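Local coordinates for FACT-Spt16 (Cicer arietinum, PDB 5CE6), which forms the N-terminal domain of the FACT histone chaperone subunit Spt16 and probably takes part in binding histones H3-H4 during transcription, at residues M402-L408 against L429-I435; E81-T85 against K102-L106; A321-Q325 against H414-S418; A35-H39 against G190-L194; G49-A55 against S154-H159. All blocks are in the same frame, centred on the assembly; numbering follows the deposited sequence.

Contact 1: M402-L408 against L429-I435; sequences MVFNVSL and LADTIII. With ACT (acetate ion), chain C.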
# COMPACT_ATOMS: atom_id res chain seq x y z
N MET A 402 12.79 -5.42 -0.87
CA MET A 402 11.77 -4.41 -1.13
C MET A 402 10.73 -5.01 -2.07
O MET A 402 11.03 -5.92 -2.85
CB MET A 402 12.38 -3.17 -1.78
CG MET A 402 13.19 -2.31 -0.83
SD MET A 402 13.84 -0.87 -1.70
CE MET A 402 14.54 0.03 -0.31
N VAL A 403 9.51 -4.48 -1.98
CA VAL A 403 8.41 -4.97 -2.78
C VAL A 403 7.73 -3.75 -3.37
O VAL A 403 7.46 -2.78 -2.66
CB VAL A 403 7.40 -5.75 -1.93
CG1 VAL A 403 6.26 -6.25 -2.80
CG2 VAL A 403 8.10 -6.92 -1.26
N PHE A 404 7.46 -3.79 -4.68
CA PHE A 404 6.89 -2.62 -5.35
C PHE A 404 5.59 -2.92 -6.09
O PHE A 404 5.44 -3.97 -6.71
CB PHE A 404 7.89 -2.02 -6.36
CG PHE A 404 9.08 -1.37 -5.73
CD1 PHE A 404 9.00 -0.08 -5.23
CD2 PHE A 404 10.29 -2.07 -5.61
CE1 PHE A 404 10.11 0.53 -4.64
CE2 PHE A 404 11.39 -1.47 -5.02
CZ PHE A 404 11.30 -0.17 -4.54
N ASN A 405 4.65 -1.97 -6.00
CA ASN A 405 3.52 -1.88 -6.91
C ASN A 405 3.99 -0.96 -8.02
O ASN A 405 4.03 0.25 -7.84
CB ASN A 405 2.30 -1.28 -6.16
CG ASN A 405 1.12 -0.95 -7.09
OD1 ASN A 405 1.00 -1.51 -8.18
ND2 ASN A 405 0.24 -0.06 -6.63
N VAL A 406 4.44 -1.55 -9.13
CA VAL A 406 4.91 -0.79 -10.28
C VAL A 406 3.70 -0.50 -11.14
O VAL A 406 3.21 -1.38 -11.85
CB VAL A 406 5.97 -1.55 -11.08
CG1 VAL A 406 6.43 -0.74 -12.29
CG2 VAL A 406 7.16 -1.89 -10.18
N SER A 407 3.23 0.74 -11.07
CA SER A 407 1.95 1.12 -11.63
C SER A 407 2.21 2.38 -12.44
O SER A 407 2.57 3.42 -11.89
CB SER A 407 0.94 1.37 -10.49
OG SER A 407 -0.34 1.82 -10.98
N LEU A 408 2.07 2.26 -13.75
CA LEU A 408 2.47 3.31 -14.66
C LEU A 408 1.36 3.54 -15.69
O LEU A 408 0.75 2.58 -16.19
CB LEU A 408 3.76 2.90 -15.37
CG LEU A 408 4.40 3.95 -16.28
CD1 LEU A 408 4.97 5.09 -15.45
CD2 LEU A 408 5.47 3.33 -17.16
N LEU A 429 -1.03 0.24 -16.47
CA LEU A 429 -0.48 -1.08 -16.23
C LEU A 429 0.11 -1.12 -14.84
O LEU A 429 0.86 -0.23 -14.46
CB LEU A 429 0.61 -1.43 -17.26
CG LEU A 429 0.13 -1.81 -18.65
CD1 LEU A 429 1.34 -1.99 -19.57
CD2 LEU A 429 -0.66 -3.10 -18.59
N ALA A 430 -0.22 -2.15 -14.07
CA ALA A 430 0.40 -2.32 -12.76
C ALA A 430 0.70 -3.77 -12.48
O ALA A 430 -0.08 -4.66 -12.82
CB ALA A 430 -0.49 -1.75 -11.64
N ASP A 431 1.84 -3.99 -11.83
CA ASP A 431 2.19 -5.31 -11.31
C ASP A 431 2.83 -5.21 -9.95
O ASP A 431 3.35 -4.15 -9.57
CB ASP A 431 3.16 -6.02 -12.25
CG ASP A 431 2.50 -6.54 -13.50
OD1 ASP A 431 1.89 -7.63 -13.43
OD2 ASP A 431 2.57 -5.86 -14.53
N THR A 432 2.85 -6.33 -9.22
CA THR A 432 3.56 -6.40 -7.93
C THR A 432 4.86 -7.14 -8.15
O THR A 432 4.87 -8.23 -8.73
CB THR A 432 2.73 -7.10 -6.86
OG1 THR A 432 1.49 -6.41 -6.73
CG2 THR A 432 3.45 -7.08 -5.52
N ILE A 433 5.97 -6.54 -7.74
CA ILE A 433 7.27 -7.19 -7.97
C ILE A 433 8.05 -7.32 -6.67
O ILE A 433 7.92 -6.49 -5.77
CB ILE A 433 8.10 -6.46 -9.03
CG1 ILE A 433 8.68 -5.16 -8.48
CG2 ILE A 433 7.29 -6.20 -10.32
CD1 ILE A 433 9.68 -4.53 -9.42
N ILE A 434 8.85 -8.39 -6.57
CA ILE A 434 9.64 -8.64 -5.37
C ILE A 434 11.10 -8.51 -5.76
O ILE A 434 11.54 -9.10 -6.73
CB ILE A 434 9.43 -10.06 -4.83
CG1 ILE A 434 7.94 -10.37 -4.70
CG2 ILE A 434 10.16 -10.25 -3.50
CD1 ILE A 434 7.31 -9.79 -3.50
N ILE A 435 11.86 -7.71 -5.00
CA ILE A 435 13.28 -7.55 -5.32
C ILE A 435 14.07 -8.59 -4.57
O ILE A 435 14.22 -8.50 -3.36
CB ILE A 435 13.84 -6.17 -4.92
CG1 ILE A 435 12.97 -5.04 -5.50
CG2 ILE A 435 15.31 -6.04 -5.37
CD1 ILE A 435 12.73 -5.11 -7.01
C ACT C . 0.25 5.76 -10.39
O ACT C . 1.47 5.47 -10.23
OXT ACT C . -0.46 4.92 -11.00
CH3 ACT C . -0.33 7.04 -9.85
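F404 and I433 face each other across two antiparallel strands whose axes approach to 4.6 Å at 167°. Their backbones exchange two hydrogen bonds, F404 N to I433 O (2.9 Å) and I433 N to F404 O (2.8 Å), and the ladder repeats at V406–D431 and L408–L429. On the sheet face carrying F404, V406 and I433, the ridges interlock. I433 has CG1 in the crowded position between its backbone N and carbonyl carbon (chi1 74°), a turn that lays CG1 against F404 CB and sends CD1 to V406 CG2 at 3.7 Å. I435 supplies the next bump: its CG1 meets the rim of the F404 ring, in the ring plane, 3.9 Å from CE2. The other face is graded in size. V403 and I434 lie side by side, the bent I434 side chain bringing CD1 to V403 CG2 (3.7 Å), whereas at the far end the small S407 and A430 touch through their CB atoms at 3.6 Å. There the strands draw closest, with CA atoms of S407 and A430 only 3.9 Å apart. An acetate ion, probably from crystallisation, sits beside S407. D431, N405 and T432 find polar partners beyond the pair: D431 makes salt bridges to R315 and K449 and a hydrogen bond to T444 OG1, while N405 and T432 hydrogen-bond to N312. Helix 323-342 covers V406, and I206 of helix 200-230 packs on V403, T432 and I434. Covered on both faces, this is a buried beta hairpin of strands 403-414 and 424-435, at the heart of the pita-bread fold of the M24 metallopeptidase family.

Contact 2: E81-T85 against K102-L106; sequences EFPET and KASIL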
# COMPACT_ATOMS: atom_id res chain seq x y z
N GLU A 81 -4.66 -5.52 14.75
CA GLU A 81 -4.99 -4.12 14.98
C GLU A 81 -5.36 -3.92 16.43
O GLU A 81 -5.95 -4.81 17.06
CB GLU A 81 -6.16 -3.69 14.11
CG GLU A 81 -5.85 -3.55 12.63
CD GLU A 81 -7.00 -2.94 11.86
OE1 GLU A 81 -7.32 -1.76 12.10
OE2 GLU A 81 -7.58 -3.65 11.01
N PHE A 82 -5.05 -2.74 16.95
CA PHE A 82 -5.46 -2.33 18.28
C PHE A 82 -6.10 -0.96 18.17
O PHE A 82 -5.45 0.07 18.37
CB PHE A 82 -4.24 -2.29 19.22
CG PHE A 82 -3.81 -3.65 19.73
CD1 PHE A 82 -3.11 -4.53 18.91
CD2 PHE A 82 -4.08 -4.04 21.03
CE1 PHE A 82 -2.71 -5.78 19.38
CE2 PHE A 82 -3.68 -5.28 21.51
CZ PHE A 82 -2.99 -6.15 20.69
N PRO A 83 -7.40 -0.92 17.81
CA PRO A 83 -8.07 0.37 17.64
C PRO A 83 -8.20 1.09 18.97
O PRO A 83 -8.15 0.45 20.03
CB PRO A 83 -9.46 -0.03 17.12
CG PRO A 83 -9.30 -1.44 16.61
CD PRO A 83 -8.28 -2.06 17.52
N GLU A 84 -8.38 2.41 18.92
CA GLU A 84 -8.45 3.26 20.10
C GLU A 84 -7.36 2.93 21.13
O GLU A 84 -7.64 2.75 22.33
CB GLU A 84 -9.85 3.24 20.72
CG GLU A 84 -10.18 4.48 21.53
CD GLU A 84 -11.60 4.48 22.05
OE1 GLU A 84 -12.03 3.46 22.63
OE2 GLU A 84 -12.27 5.52 21.88
N THR A 85 -6.13 2.84 20.65
CA THR A 85 -4.99 2.49 21.49
C THR A 85 -3.85 3.46 21.22
O THR A 85 -3.58 3.81 20.07
CB THR A 85 -4.53 1.04 21.22
OG1 THR A 85 -5.57 0.13 21.60
CG2 THR A 85 -3.28 0.70 22.01
N LYS A 102 -7.85 -5.39 25.74
CA LYS A 102 -6.59 -5.36 25.00
C LYS A 102 -5.41 -5.49 25.96
O LYS A 102 -4.39 -6.09 25.63
CB LYS A 102 -6.49 -4.07 24.18
CG LYS A 102 -7.57 -3.93 23.10
CD LYS A 102 -7.31 -2.77 22.17
CE LYS A 102 -8.40 -2.65 21.11
NZ LYS A 102 -9.61 -1.95 21.61
N ALA A 103 -5.57 -4.95 27.16
CA ALA A 103 -4.51 -5.04 28.16
C ALA A 103 -4.27 -6.48 28.61
O ALA A 103 -3.12 -6.88 28.82
CB ALA A 103 -4.84 -4.16 29.34
N SER A 104 -5.34 -7.25 28.78
CA SER A 104 -5.22 -8.65 29.18
C SER A 104 -4.51 -9.44 28.09
O SER A 104 -3.79 -10.40 28.36
CB SER A 104 -6.59 -9.25 29.45
OG SER A 104 -7.23 -8.61 30.54
N ILE A 105 -4.71 -9.01 26.84
CA ILE A 105 -4.05 -9.63 25.71
C ILE A 105 -2.56 -9.28 25.70
O ILE A 105 -1.71 -10.14 25.47
CB ILE A 105 -4.70 -9.19 24.39
CG1 ILE A 105 -6.15 -9.68 24.33
CG2 ILE A 105 -3.91 -9.71 23.19
CD1 ILE A 105 -6.97 -9.02 23.24
N LEU A 106 -2.26 -8.02 25.98
CA LEU A 106 -0.88 -7.53 25.93
C LEU A 106 -0.02 -8.00 27.11
O LEU A 106 1.20 -7.86 27.08
CB LEU A 106 -0.84 -6.01 25.82
CG LEU A 106 -1.29 -5.44 24.47
CD1 LEU A 106 -1.42 -3.93 24.50
CD2 LEU A 106 -0.33 -5.87 23.36
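The backbones of F82 and K102 come no nearer than 7.5 Å between CA atoms, so side chains must bridge the gap. Segment 81-85 is an irregular turn in which E84 adopts a left-handed conformation (phi 45°, psi 50°); E84 and T85 both face C58, which makes a G1 beta bulge at the start of strand 85-89. Segment 102-106 is regular helix, closed by the bond from L106 N to K102 O, and it presents K102, I105 and L106 to the turn. K102 and F82 run past each other in opposite directions, the aliphatic part of the lysine lying obliquely along the ring with CD 3.7 Å from F82 CD2. Farther out, L106 CD2 reaches F82 CZ at 3.8 Å. The lysine chain stays extended until its last torsion, where a bend (chi4 81°) turns the ammonium group to the turn's backbone. K102 NZ then makes a weak hydrogen bond to P83 O (3.2 Å), and K102 CE rests 3.6 Å from P83 CD. The same carbonyl already takes a bond from T85 OG1 at 3.0 Å, arriving from above its plane, so a threonine and a lysine share one acceptor and tie the bulge to the helix. T85 also packs on F74 of helix 69-78 and on V96 of strand 93-98, while L106 reaches L78, V96 and L123; the contact thus sits where helices 69-78 and 100-106 meet the edge region of the six-stranded sheet.

Contact 3: A321-Q325 against H414-S418; sequences ADPIQ and HCENS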
# COMPACT_ATOMS: atom_id res chain seq x y z
N ALA A 321 -9.14 -0.91 -31.02
CA ALA A 321 -8.33 0.26 -30.72
C ALA A 321 -7.89 0.99 -31.98
O ALA A 321 -7.53 0.37 -32.97
CB ALA A 321 -7.11 -0.14 -29.93
N ASP A 322 -7.92 2.32 -31.92
CA ASP A 322 -7.43 3.12 -33.04
C ASP A 322 -5.90 3.15 -33.01
O ASP A 322 -5.29 2.63 -32.07
CB ASP A 322 -8.11 4.51 -33.07
CG ASP A 322 -7.63 5.46 -31.99
OD1 ASP A 322 -6.48 5.37 -31.51
OD2 ASP A 322 -8.42 6.36 -31.63
N PRO A 323 -5.26 3.72 -34.05
CA PRO A 323 -3.80 3.63 -34.07
C PRO A 323 -3.08 4.33 -32.91
O PRO A 323 -1.99 3.89 -32.54
CB PRO A 323 -3.44 4.32 -35.39
CG PRO A 323 -4.60 4.05 -36.25
CD PRO A 323 -5.79 4.16 -35.36
N ILE A 324 -3.68 5.38 -32.35
CA ILE A 324 -3.04 6.13 -31.28
C ILE A 324 -3.15 5.34 -29.99
O ILE A 324 -2.19 5.22 -29.22
CB ILE A 324 -3.66 7.52 -31.12
CG1 ILE A 324 -3.51 8.31 -32.42
CG2 ILE A 324 -3.01 8.26 -29.96
CD1 ILE A 324 -4.05 9.72 -32.36
N GLN A 325 -4.34 4.78 -29.76
CA GLN A 325 -4.58 3.97 -28.56
C GLN A 325 -3.66 2.74 -28.58
O GLN A 325 -3.12 2.35 -27.55
CB GLN A 325 -6.04 3.53 -28.48
CG GLN A 325 -7.05 4.68 -28.25
CD GLN A 325 -8.48 4.26 -28.50
OE1 GLN A 325 -8.75 3.37 -29.31
NE2 GLN A 325 -9.42 4.91 -27.81
N HIS A 414 -5.26 11.85 -26.40
CA HIS A 414 -6.38 12.07 -27.29
C HIS A 414 -6.42 11.00 -28.37
O HIS A 414 -5.41 10.75 -29.04
CB HIS A 414 -6.30 13.47 -27.91
CG HIS A 414 -6.58 14.57 -26.94
ND1 HIS A 414 -7.59 15.49 -27.13
CD2 HIS A 414 -6.00 14.88 -25.76
CE1 HIS A 414 -7.60 16.34 -26.11
NE2 HIS A 414 -6.65 15.99 -25.27
N CYS A 415 -7.57 10.34 -28.52
CA CYS A 415 -7.72 9.30 -29.52
C CYS A 415 -7.87 9.91 -30.90
O CYS A 415 -7.99 11.13 -31.06
CB CYS A 415 -8.90 8.37 -29.21
SG CYS A 415 -10.54 9.07 -29.49
N GLU A 416 -7.85 9.06 -31.92
CA GLU A 416 -7.89 9.53 -33.29
C GLU A 416 -9.20 10.22 -33.64
O GLU A 416 -9.21 11.39 -34.04
CB GLU A 416 -7.61 8.38 -34.25
CG GLU A 416 -7.61 8.82 -35.69
CD GLU A 416 -6.81 7.88 -36.57
OE1 GLU A 416 -7.36 7.42 -37.58
OE2 GLU A 416 -5.64 7.60 -36.23
N ASN A 417 -10.31 9.51 -33.50
CA ASN A 417 -11.61 10.11 -33.82
C ASN A 417 -12.15 10.84 -32.61
O ASN A 417 -12.61 10.22 -31.65
CB ASN A 417 -12.61 9.06 -34.28
CG ASN A 417 -14.00 9.65 -34.53
OD1 ASN A 417 -14.13 10.81 -34.94
ND2 ASN A 417 -15.03 8.86 -34.27
N SER A 418 -12.09 12.17 -32.65
CA SER A 418 -12.44 12.98 -31.49
C SER A 418 -13.95 13.04 -31.24
O SER A 418 -14.40 13.55 -30.21
CB SER A 418 -11.83 14.37 -31.61
OG SER A 418 -12.14 14.96 -32.86
O HOH W 1 -11.02 6.76 -32.65
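D322 meets the backbone N of E416 through its carboxylate: E416 N donates to D322 OD2 at 2.8 Å and 157°, approaching from 47° above the carboxylate plane. The same oxygen touches C415 CB at 3.2 Å and accepts from a water, which in turn accepts from N417 N (3.0 Å). Looser contacts surround it. I324 sets CG2 3.6 Å from H414 O, and the extended E416 side chain brings OE2 to within 3.6 Å of P323 CD. What fixes D322 is a capping box at the start of helix 323-342. With CG between its backbone N and carbonyl carbon (chi1 73°), D322 turns OD1 to Q325 N at 2.8 Å and, more weakly, to I324 N; Q325 OE1 returns the bond to D322 N. The other end of the Q325 amide donates through NE2 to A295 O. A295 is a ligand of the bound potassium ion with N422 and S420, on which C415 packs, so one amide links the helix start to the surroundings of the metal. The direct polar link is a single carboxylate-to-N-H bond, and the converging N-H groups probably favour ionised D322 despite the E416 carboxylate nearby.

Contact 4: A35-H39 against G190-L194; sequences AFYSH and GFSAL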
# COMPACT_ATOMS: atom_id res chain seq x y z
N ALA A 35 14.44 -5.26 16.02
CA ALA A 35 14.72 -4.58 14.75
C ALA A 35 14.37 -3.10 14.84
O ALA A 35 15.15 -2.25 14.42
CB ALA A 35 13.95 -5.24 13.62
N PHE A 36 13.20 -2.82 15.41
CA PHE A 36 12.74 -1.44 15.63
C PHE A 36 13.72 -0.66 16.54
O PHE A 36 14.21 0.40 16.15
CB PHE A 36 11.32 -1.48 16.23
CG PHE A 36 10.77 -0.13 16.61
CD1 PHE A 36 11.11 1.02 15.91
CD2 PHE A 36 9.89 -0.02 17.68
CE1 PHE A 36 10.58 2.25 16.26
CE2 PHE A 36 9.36 1.21 18.04
CZ PHE A 36 9.71 2.35 17.34
N TYR A 37 13.99 -1.17 17.74
CA TYR A 37 14.88 -0.45 18.66
C TYR A 37 16.29 -0.26 18.09
O TYR A 37 16.92 0.78 18.31
CB TYR A 37 14.93 -1.12 20.04
CG TYR A 37 13.87 -0.59 20.98
CD1 TYR A 37 12.53 -0.82 20.74
CD2 TYR A 37 14.23 0.16 22.08
CE1 TYR A 37 11.55 -0.33 21.59
CE2 TYR A 37 13.26 0.66 22.95
CZ TYR A 37 11.93 0.41 22.69
OH TYR A 37 10.96 0.90 23.54
N SER A 38 16.78 -1.26 17.36
CA SER A 38 18.09 -1.17 16.72
C SER A 38 18.12 -0.06 15.67
O SER A 38 19.03 0.77 15.65
CB SER A 38 18.46 -2.50 16.07
OG SER A 38 18.81 -3.45 17.06
N HIS A 39 17.11 -0.06 14.80
CA HIS A 39 17.03 0.88 13.69
C HIS A 39 16.87 2.29 14.25
O HIS A 39 17.52 3.24 13.79
CB HIS A 39 15.86 0.52 12.78
CG HIS A 39 15.88 1.20 11.45
ND1 HIS A 39 15.48 2.51 11.28
CD2 HIS A 39 16.23 0.75 10.22
CE1 HIS A 39 15.59 2.84 10.00
NE2 HIS A 39 16.05 1.79 9.34
N GLY A 190 11.24 7.00 9.31
CA GLY A 190 11.87 5.93 10.07
C GLY A 190 11.09 4.65 9.88
O GLY A 190 11.66 3.60 9.57
N PHE A 191 9.78 4.73 10.07
CA PHE A 191 8.92 3.57 9.85
C PHE A 191 8.98 3.07 8.40
O PHE A 191 8.99 1.86 8.16
CB PHE A 191 7.49 3.87 10.26
CG PHE A 191 7.30 3.93 11.75
CD1 PHE A 191 7.61 2.83 12.53
CD2 PHE A 191 6.84 5.09 12.36
CE1 PHE A 191 7.44 2.87 13.91
CE2 PHE A 191 6.67 5.14 13.73
CZ PHE A 191 6.97 4.03 14.51
N SER A 192 9.05 4.00 7.45
CA SER A 192 9.17 3.65 6.03
C SER A 192 10.42 2.80 5.76
O SER A 192 10.35 1.79 5.06
CB SER A 192 9.19 4.91 5.17
OG SER A 192 9.47 4.59 3.81
N ALA A 193 11.55 3.22 6.33
CA ALA A 193 12.79 2.47 6.20
C ALA A 193 12.66 1.11 6.89
O ALA A 193 13.09 0.08 6.36
CB ALA A 193 13.95 3.26 6.80
N LEU A 194 12.05 1.10 8.07
CA LEU A 194 11.86 -0.12 8.83
C LEU A 194 11.02 -1.15 8.09
O LEU A 194 11.34 -2.34 8.09
CB LEU A 194 11.20 0.21 10.18
CG LEU A 194 11.09 -0.92 11.19
CD1 LEU A 194 12.48 -1.42 11.58
CD2 LEU A 194 10.34 -0.42 12.41
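L194 sits between F36 and H39: CD2 goes to the F36 ring, 3.9 Å from F36 CD1, while CD1 lies over the helix backbone near A35 O and F36 CA and 4.1 Å from H39 CB. The leucine crosses F36 at about a right angle. Beyond the leucine, the F36 and F191 rings approach obliquely, centroids 5.7 Å apart and planes turned by 33°, with the CE1 atoms of F36 and F191 4.0 Å apart. Different first torsions bring them together: F36 extends CG away from its backbone N (chi1 176°), while F191, whose CB points away from the contact, carries CG beside its backbone N, which turns the ring end back toward F36. The helix segments stand 10.7 Å apart and cross at 125°, a wide spacing that these large groups span. Helices 26-42 and 188-196 pack together beside the mixed six-stranded sheet of the N-terminal lobe, with F36 and F191 both resting on I54 of strand 53-58. At the other margin, the H39 ring has L194 N over one face, while H39 NE2 comes obliquely to A193 CB at 3.6 Å. H39 ND1 pairs with W48 NE1, which would restrain the rotation of the imidazole, and the W48 ring meets F191 edge-to-face.

Contact 5: G49-A55 against S154-H159; sequences GSSDAIA and SSTVGH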
# COMPACT_ATOMS: atom_id res chain seq x y z
N GLY A 49 14.19 11.62 13.68
CA GLY A 49 14.06 12.97 14.21
C GLY A 49 14.64 13.23 15.58
O GLY A 49 14.10 14.04 16.34
N SER A 50 15.75 12.56 15.90
CA SER A 50 16.43 12.69 17.19
C SER A 50 15.53 12.37 18.39
O SER A 50 15.72 12.91 19.49
CB SER A 50 17.04 14.08 17.35
OG SER A 50 18.14 14.26 16.48
N SER A 51 14.55 11.49 18.19
CA SER A 51 13.55 11.23 19.22
C SER A 51 14.04 10.34 20.36
O SER A 51 14.76 9.36 20.14
CB SER A 51 12.28 10.63 18.60
OG SER A 51 12.59 9.50 17.80
N ASP A 52 13.64 10.70 21.58
CA ASP A 52 13.96 9.95 22.78
C ASP A 52 12.83 8.96 23.03
O ASP A 52 13.01 7.95 23.70
CB ASP A 52 14.08 10.88 23.99
CG ASP A 52 14.96 12.09 23.73
OD1 ASP A 52 16.20 11.91 23.69
OD2 ASP A 52 14.42 13.20 23.58
N ALA A 53 11.66 9.29 22.49
CA ALA A 53 10.48 8.44 22.63
C ALA A 53 9.64 8.54 21.36
O ALA A 53 9.71 9.54 20.65
CB ALA A 53 9.67 8.87 23.85
N ILE A 54 8.85 7.50 21.07
CA ILE A 54 8.01 7.50 19.87
C ILE A 54 6.58 7.11 20.23
O ILE A 54 6.36 6.10 20.89
CB ILE A 54 8.54 6.51 18.81
CG1 ILE A 54 9.93 6.95 18.33
CG2 ILE A 54 7.57 6.39 17.63
CD1 ILE A 54 10.67 5.89 17.56
N ALA A 55 5.62 7.93 19.80
CA ALA A 55 4.21 7.71 20.12
C ALA A 55 3.45 7.34 18.86
O ALA A 55 3.53 8.05 17.85
CB ALA A 55 3.59 8.96 20.75
N SER A 154 16.06 17.83 27.68
CA SER A 154 14.74 17.96 27.07
C SER A 154 14.31 16.67 26.38
O SER A 154 15.11 15.76 26.20
CB SER A 154 14.72 19.13 26.07
OG SER A 154 16.03 19.46 25.64
N SER A 155 13.03 16.59 26.02
CA SER A 155 12.52 15.40 25.34
C SER A 155 12.06 15.67 23.92
O SER A 155 11.36 16.66 23.64
CB SER A 155 11.38 14.76 26.15
OG SER A 155 11.88 14.03 27.26
N THR A 156 12.46 14.79 23.01
CA THR A 156 11.94 14.82 21.65
C THR A 156 11.09 13.58 21.43
O THR A 156 11.58 12.45 21.50
CB THR A 156 13.06 14.90 20.60
OG1 THR A 156 13.76 16.14 20.74
CG2 THR A 156 12.49 14.80 19.20
N VAL A 157 9.80 13.79 21.18
CA VAL A 157 8.88 12.69 20.89
C VAL A 157 8.62 12.60 19.40
O VAL A 157 8.15 13.56 18.78
CB VAL A 157 7.55 12.86 21.63
CG1 VAL A 157 6.57 11.76 21.23
CG2 VAL A 157 7.78 12.82 23.12
N GLY A 158 8.92 11.45 18.81
CA GLY A 158 8.61 11.22 17.42
C GLY A 158 7.18 10.76 17.25
O GLY A 158 6.67 9.99 18.06
N HIS A 159 6.52 11.26 16.22
CA HIS A 159 5.19 10.77 15.87
C HIS A 159 5.04 10.77 14.36
O HIS A 159 5.87 11.33 13.65
CB HIS A 159 4.09 11.61 16.52
CG HIS A 159 4.07 13.04 16.08
ND1 HIS A 159 2.89 13.73 15.87
CD2 HIS A 159 5.07 13.91 15.81
CE1 HIS A 159 3.17 14.96 15.48
NE2 HIS A 159 4.49 15.10 15.44
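D52 and T156 join two parallel strands, 53-58 and 156-159, side by side within the mixed six-stranded sheet of the Spt16 N-terminal lobe; the short segments are twisted by 35°. Their polar groups are satisfied in an unequal exchange. T156 O accepts D52 N at 2.7 Å, in the carbonyl plane, and also a weak bond from A53 N at 3.3 Å. T156 N turns to a side chain instead of backbone: D52 OD2 takes it at 2.6 Å, nearly along the C-O axis of the carboxylate, at an angle of 169°. D52 therefore uses its backbone N and its carboxylate to grip both backbone polar atoms, N and O, of T156, before regular pairing begins. From there the ladder is plain parallel sheet: G158 N donates to A53 O (2.8 Å) and A55 N to G158 O (2.9 Å). On the other side of its strand, V157 bonds to the backbones of R183 and S185, while I54 pairs with F89 on the far side of strand 53-58. The carbonyl of S51 is held by R44 NH1 and W40 NE1. Apolar matter is sparse between the segments, A55 CB and V157 CG1 standing 4.1 Å apart. S51 CB lies 3.5 Å from G158 N. T156 places CG2 opposite its backbone N (chi1 -65° for OG1), and this methyl meets G49 O at 3.4 Å; that carbonyl accepts from S185 OG.

How the contacts relate
Contacts 1 and 5 are both buried strand pairings, but in different lobes: an antiparallel hairpin with interlocking branched side chains in the M24-like lobe, and a parallel pair governed by polar exchange in the N-terminal one, centres 33 Å apart. Contacts 4 and 5 touch directly, F36 CZ meeting I54 CD1 at 3.7 Å, so the helices of contact 4 cover a strand of contact 5. Contact 2 lies about 8 Å from contact 5 between nearest atoms, is only partly buried, and mixes a lysine with apolar packing. Contact 3, largely at the surface, uses the loop between the strands of contact 1 and relies on one carboxylate, with the Q325 side chain about 5 Å from potassium.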